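Local structure of MXIH (Shigella flexneri, 2CA5) at residues E29-L34 / Y50-L54. The protein is the needle protein of the Shigella type III secretion system and probably assembles into the hollow needle through which virulence proteins pass to host cells. Residues are numbered along the deposited sequence; the frame is centred on the assembly and turned at random.
Sequences ELTLAL and YQSKL
The Y50 ring lies between L30 and L34, side chains one helical turn apart on the facing helix. L34 covers one ring face: its CD1 makes a CH-pi contact 4.2 Å from the ring centroid of Y50, 20° off the normal, displaced toward the rim. The two side chains run side by side in the same direction, and L34 CB also meets the CE1 corner of the ring. L30 reaches the same corner obliquely, with its CD1 3.4 Å from Y50 CE1. With CG of L30 anti to the backbone N, that methyl is carried across to the other helix, where it also packs against L54 CB. A33 CB sits at the ring edge, 4.0 Å from Y50 CD1. Beyond this segment L37 also touches Y50.

Helices 22-39 and 44-79 form an antiparallel helical hairpin, the core fold of type III needle subunits. Here the axes of the two short segments approach to 9.2 Å at 162°, nearly antiparallel, and A33, having only a methyl, lets the backbones close to 5.2 Å between A33 CA and Y50 CA.

Polar contact is confined to one flank. K53 NZ donates to E29 OE1 in a salt bridge, arriving on the anti side of the carboxylate and 31° out of its plane; the 2.5 Å between K53 NZ and E29 OE1 is unusually short, and its exact value is doubtful. K53 CG rests 3.6 Å from L30 CA, and the bends at chi2 and chi3 beyond it turn the chain to bring NZ to E29. The E29 side chain also lies about 3 Å from a bound sodium ion, while E56 gives K53 a weak, long second ion pair.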
ATOM      1  N   GLU A  29      -4.947  -6.270   8.149  1.00 17.42           N
ATOM      2  CA  GLU A  29      -5.846  -6.596   7.039  1.00 17.31           C
ATOM      3  C   GLU A  29      -5.172  -7.586   6.093  1.00 19.98           C
ATOM      4  O   GLU A  29      -5.809  -8.510   5.584  1.00 18.79           O
ATOM      5  CB  GLU A  29      -6.239  -5.334   6.266  1.00 19.06           C
ATOM      6  CG  GLU A  29      -7.125  -4.364   7.049  1.00 30.44           C
ATOM      7  CD  GLU A  29      -7.425  -3.095   6.277  1.00 49.79           C
ATOM      8  OE1 GLU A  29      -7.014  -3.003   5.104  1.00 40.46           O
ATOM      9  OE2 GLU A  29      -8.066  -2.184   6.843  1.00 48.44           O
ATOM     10  N   LEU A  30      -3.873  -7.401   5.889  1.00 17.55           N
ATOM     11  CA  LEU A  30      -3.090  -8.303   5.043  1.00 17.86           C
ATOM     12  C   LEU A  30      -3.040  -9.701   5.670  1.00 20.31           C
ATOM     13  O   LEU A  30      -3.215 -10.710   4.985  1.00 19.40           O
ATOM     14  CB  LEU A  30      -1.678  -7.740   4.840  1.00 18.29           C
ATOM     15  CG  LEU A  30      -0.752  -8.434   3.832  1.00 23.64           C
ATOM     16  CD1 LEU A  30      -1.251  -8.240   2.414  1.00 22.27           C
ATOM     17  CD2 LEU A  30       0.686  -7.928   3.966  1.00 26.67           C
ATOM     18  N   THR A  31      -2.844  -9.760   6.986  1.00 16.86           N
ATOM     19  CA  THR A  31      -2.806 -11.043   7.687  1.00 16.36           C
ATOM     20  C   THR A  31      -4.128 -11.808   7.571  1.00 18.90           C
ATOM     21  O   THR A  31      -4.137 -13.025   7.388  1.00 18.58           O
ATOM     22  CB  THR A  31      -2.403 -10.882   9.167  1.00 23.98           C
ATOM     23  OG1 THR A  31      -1.106 -10.284   9.247  1.00 24.96           O
ATOM     24  CG2 THR A  31      -2.359 -12.232   9.843  1.00 22.14           C
ATOM     25  N   LEU A  32      -5.242 -11.099   7.693  1.00 15.90           N
ATOM     26  CA  LEU A  32      -6.554 -11.733   7.600  1.00 16.16           C
ATOM     27  C   LEU A  32      -6.820 -12.197   6.167  1.00 18.23           C
ATOM     28  O   LEU A  32      -7.442 -13.234   5.943  1.00 17.24           O
ATOM     29  CB  LEU A  32      -7.661 -10.779   8.078  1.00 16.86           C
ATOM     30  CG  LEU A  32      -7.674 -10.467   9.586  1.00 22.94           C
ATOM     31  CD1 LEU A  32      -9.009  -9.867  10.001  1.00 23.96           C
ATOM     32  CD2 LEU A  32      -7.370 -11.695  10.415  1.00 25.69           C
ATOM     33  N   ALA A  33      -6.323 -11.444   5.193  1.00 14.62           N
ATOM     34  CA  ALA A  33      -6.489 -11.845   3.793  1.00 14.41           C
ATOM     35  C   ALA A  33      -5.660 -13.105   3.532  1.00 17.16           C
ATOM     36  O   ALA A  33      -6.085 -14.014   2.818  1.00 16.89           O
ATOM     37  CB  ALA A  33      -6.069 -10.714   2.861  1.00 14.99           C
ATOM     38  N   LEU A  34      -4.480 -13.172   4.137  1.00 14.27           N
ATOM     39  CA  LEU A  34      -3.622 -14.345   3.962  1.00 14.11           C
ATOM     40  C   LEU A  34      -4.302 -15.555   4.595  1.00 18.57           C
ATOM     41  O   LEU A  34      -4.292 -16.652   4.048  1.00 18.85           O
ATOM     42  CB  LEU A  34      -2.247 -14.113   4.607  1.00 13.37           C
ATOM     43  CG  LEU A  34      -1.198 -15.218   4.391  1.00 17.32           C
ATOM     44  CD1 LEU A  34      -0.828 -15.370   2.907  1.00 16.25           C
ATOM     45  CD2 LEU A  34       0.048 -14.971   5.238  1.00 18.42           C
ATOM     46  N   TYR A  50      -5.893 -11.011  -1.726  1.00 14.95           N
ATOM     47  CA  TYR A  50      -4.616 -10.933  -1.024  1.00 14.63           C
ATOM     48  C   TYR A  50      -3.627 -10.097  -1.837  1.00 18.97           C
ATOM     49  O   TYR A  50      -2.931  -9.234  -1.296  1.00 18.77           O
ATOM     50  CB  TYR A  50      -4.031 -12.321  -0.718  1.00 14.85           C
ATOM     51  CG  TYR A  50      -2.671 -12.212  -0.062  1.00 15.32           C
ATOM     52  CD1 TYR A  50      -2.552 -11.774   1.245  1.00 16.22           C
ATOM     53  CD2 TYR A  50      -1.501 -12.383  -0.806  1.00 16.22           C
ATOM     54  CE1 TYR A  50      -1.318 -11.595   1.826  1.00 16.47           C
ATOM     55  CE2 TYR A  50      -0.246 -12.183  -0.231  1.00 16.01           C
ATOM     56  CZ  TYR A  50      -0.169 -11.787   1.085  1.00 19.65           C
ATOM     57  OH  TYR A  50       1.052 -11.575   1.673  1.00 17.85           O
ATOM     58  N   GLN A  51      -3.600 -10.332  -3.145  1.00 16.46           N
ATOM     59  CA  GLN A  51      -2.726  -9.584  -4.046  1.00 17.25           C
ATOM     60  C   GLN A  51      -3.056  -8.107  -3.957  1.00 20.93           C
ATOM     61  O   GLN A  51      -2.169  -7.265  -3.905  1.00 20.19           O
ATOM     62  CB  GLN A  51      -2.916 -10.043  -5.508  1.00 18.81           C
ATOM     63  CG  GLN A  51      -2.313 -11.405  -5.837  1.00 22.54           C
ATOM     64  CD  GLN A  51      -2.754 -11.940  -7.197  1.00 34.55           C
ATOM     65  OE1 GLN A  51      -3.757 -11.507  -7.760  1.00 31.86           O
ATOM     66  NE2 GLN A  51      -2.020 -12.914  -7.709  1.00 25.76           N
ATOM     67  N   SER A  52      -4.345  -7.791  -3.987  1.00 18.54           N
ATOM     68  CA  SER A  52      -4.770  -6.397  -3.928  1.00 19.10           C
ATOM     69  C   SER A  52      -4.356  -5.749  -2.602  1.00 22.61           C
ATOM     70  O   SER A  52      -3.866  -4.617  -2.566  1.00 22.36           O
ATOM     71  CB  SER A  52      -6.283  -6.290  -4.153  1.00 23.24           C
ATOM     72  OG  SER A  52      -6.762  -5.005  -3.801  1.00 34.53           O
ATOM     73  N   LYS A  53      -4.507  -6.482  -1.507  1.00 18.16           N
ATOM     74  CA  LYS A  53      -4.109  -5.941  -0.213  1.00 17.79           C
ATOM     75  C   LYS A  53      -2.596  -5.737  -0.143  1.00 21.42           C
ATOM     76  O   LYS A  53      -2.115  -4.739   0.404  1.00 20.60           O
ATOM     77  CB  LYS A  53      -4.589  -6.837   0.929  1.00 20.14           C
ATOM     78  CG  LYS A  53      -4.331  -6.263   2.308  1.00 27.16           C
ATOM     79  CD  LYS A  53      -5.032  -4.920   2.511  1.00 30.60           C
ATOM     80  CE  LYS A  53      -6.543  -5.039   2.366  1.00 36.69           C
ATOM     81  NZ  LYS A  53      -7.233  -3.760   2.722  1.00 41.13           N
ATOM     82  N   LEU A  54      -1.838  -6.676  -0.699  1.00 17.97           N
ATOM     83  CA  LEU A  54      -0.387  -6.557  -0.672  1.00 18.40           C
ATOM     84  C   LEU A  54       0.039  -5.337  -1.504  1.00 25.15           C
ATOM     85  O   LEU A  54       0.909  -4.570  -1.094  1.00 25.39           O
ATOM     86  CB  LEU A  54       0.286  -7.834  -1.179  1.00 18.27           C
ATOM     87  CG  LEU A  54       1.814  -7.801  -1.215  1.00 22.92           C
ATOM     88  CD1 LEU A  54       2.373  -7.668   0.212  1.00 22.88           C
ATOM     89  CD2 LEU A  54       2.354  -9.063  -1.904  1.00 23.69           C
TER